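Side-chain contact in BsaWI endonuclease (Geobacillus stearothermophilus, PDB 4ZSF), which probably cleaves double-stranded DNA as a metal-dependent restriction endonuclease of the PD-(D/E)XK superfamily: residues Met180-Met183 against Trp188-Ala191. Numbering follows the deposited sequence.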
ATOM      1  N   MET A 180     -13.983   2.623  15.367  1.00 19.75           N
ATOM      2  CA  MET A 180     -15.300   2.184  15.925  1.00 22.24           C
ATOM      3  C   MET A 180     -15.138   0.933  16.796  1.00 25.37           C
ATOM      4  O   MET A 180     -15.836   0.766  17.820  1.00 22.18           O
ATOM      5  CB  MET A 180     -16.313   1.953  14.791  1.00 23.25           C
ATOM      6  CG  MET A 180     -16.682   3.368  14.202  1.00 22.00           C
ATOM      7  SD  MET A 180     -17.808   3.319  12.843  1.00 32.43           S
ATOM      8  CE  MET A 180     -19.389   3.159  13.710  1.00 38.20           C
ATOM      9  N   LYS A 181     -14.197   0.066  16.406  1.00 22.58           N
ATOM     10  CA  LYS A 181     -13.883  -1.053  17.271  1.00 22.40           C
ATOM     11  C   LYS A 181     -13.288  -0.625  18.630  1.00 22.08           C
ATOM     12  O   LYS A 181     -13.593  -1.270  19.658  1.00 21.62           O
ATOM     13  CB  LYS A 181     -12.926  -2.027  16.541  1.00 24.72           C
ATOM     14  CG  LYS A 181     -13.617  -2.778  15.363  1.00 29.40           C
ATOM     15  CD  LYS A 181     -14.889  -3.399  15.858  1.00 37.80           C
ATOM     16  CE  LYS A 181     -15.449  -4.475  14.931  1.00 46.87           C
ATOM     17  NZ  LYS A 181     -16.423  -5.338  15.720  1.00 52.14           N
ATOM     18  N   ALA A 182     -12.459   0.441  18.651  1.00 20.91           N
ATOM     19  CA  ALA A 182     -11.901   0.963  19.898  1.00 20.23           C
ATOM     20  C   ALA A 182     -13.036   1.506  20.768  1.00 21.73           C
ATOM     21  O   ALA A 182     -13.044   1.292  21.989  1.00 21.21           O
ATOM     22  CB  ALA A 182     -10.850   2.056  19.604  1.00 17.76           C
ATOM     23  N   MET A 183     -14.015   2.179  20.145  1.00 18.36           N
ATOM     24  CA  MET A 183     -15.173   2.690  20.924  1.00 19.37           C
ATOM     25  C   MET A 183     -15.979   1.513  21.458  1.00 20.56           C
ATOM     26  O   MET A 183     -16.471   1.572  22.591  1.00 21.42           O
ATOM     27  CB  MET A 183     -16.059   3.624  20.054  1.00 19.31           C
ATOM     28  CG  MET A 183     -15.252   4.866  19.605  1.00 20.19           C
ATOM     29  SD  MET A 183     -16.297   6.188  18.953  1.00 21.66           S
ATOM     30  CE  MET A 183     -16.836   5.442  17.424  1.00 21.86           C
ATOM     31  N   TRP A 188     -11.478   5.793  24.688  1.00 17.13           N
ATOM     32  CA  TRP A 188     -11.589   7.076  23.948  1.00 16.23           C
ATOM     33  C   TRP A 188     -10.933   6.894  22.610  1.00 19.43           C
ATOM     34  O   TRP A 188      -9.796   6.423  22.551  1.00 21.91           O
ATOM     35  CB  TRP A 188     -10.886   8.134  24.752  1.00 15.72           C
ATOM     36  CG  TRP A 188     -11.121   9.538  24.302  1.00 17.38           C
ATOM     37  CD1 TRP A 188     -12.312  10.101  23.865  1.00 17.24           C
ATOM     38  CD2 TRP A 188     -10.136  10.579  24.291  1.00 17.30           C
ATOM     39  NE1 TRP A 188     -12.093  11.446  23.627  1.00 16.09           N
ATOM     40  CE2 TRP A 188     -10.777  11.755  23.877  1.00 15.79           C
ATOM     41  CE3 TRP A 188      -8.760  10.626  24.618  1.00 18.07           C
ATOM     42  CZ2 TRP A 188     -10.088  12.985  23.780  1.00 17.95           C
ATOM     43  CZ3 TRP A 188      -8.084  11.826  24.519  1.00 19.86           C
ATOM     44  CH2 TRP A 188      -8.740  12.988  24.058  1.00 15.79           C
ATOM     45  N   SER A 189     -11.609   7.264  21.525  1.00 16.97           N
ATOM     46  CA  SER A 189     -11.003   7.030  20.218  1.00 16.20           C
ATOM     47  C   SER A 189     -11.025   8.327  19.433  1.00 18.45           C
ATOM     48  O   SER A 189     -12.091   8.849  19.107  1.00 17.41           O
ATOM     49  CB  SER A 189     -11.746   5.924  19.431  1.00 19.45           C
ATOM     50  OG  SER A 189     -11.114   5.733  18.174  1.00 19.35           O
ATOM     51  N   VAL A 190      -9.854   8.876  19.160  1.00 17.25           N
ATOM     52  CA  VAL A 190      -9.857  10.168  18.475  1.00 13.78           C
ATOM     53  C   VAL A 190      -8.871  10.240  17.339  1.00 17.59           C
ATOM     54  O   VAL A 190      -8.030   9.346  17.171  1.00 19.95           O
ATOM     55  CB  VAL A 190      -9.551  11.343  19.473  1.00 17.40           C
ATOM     56  CG1 VAL A 190     -10.673  11.448  20.521  1.00 18.26           C
ATOM     57  CG2 VAL A 190      -8.181  11.138  20.125  1.00 19.32           C
ATOM     58  N   ALA A 191      -8.995  11.301  16.531  1.00 19.60           N
ATOM     59  CA  ALA A 191      -8.057  11.472  15.415  1.00 20.09           C
ATOM     60  C   ALA A 191      -7.542  12.893  15.457  1.00 23.12           C
ATOM     61  O   ALA A 191      -8.302  13.808  15.835  1.00 19.46           O
ATOM     62  CB  ALA A 191      -8.729  11.226  14.131  1.00 21.65           C
TER
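Met-183 carries CG beside its backbone N (chi1 -62°), opposite the carbonyl carbon, which sets CG against Ser-189 CB at 3.7 Å; Ser-189 holds OG anti to its own backbone N (chi1 -180°), which leaves OG 4.0 Å from the methyl CB of Ala-182. The contact closes the second half of a beta-alpha-beta crossover in the PD-(D/E)XK nuclease fold: helix 172-184 runs out, a short connection follows, and the chain re-enters the central mixed sheet as strand 188-193, parallel to strand 155-165. Ser-189 points from the strand toward the helix and is the one strand residue of the pair of segments that meets it. Its CB also lies 4.0 Å from Ala-182 CB, so the small side chain is touched by two successive helix residues. All three residues are buried and meet in van der Waals contact, with no hydrogen bond passing from one segment to the other. Beyond the serine, Met-183 also packs on His-221 and Tyr-265, and Ala-182 on Phe-144. On the other face of the sheet, Trp-188 and Val-190 pack on helix 243-258. The serine hydroxyl turns to the preceding helical turn, where its OG hydrogen-bonds Ser-179 OG.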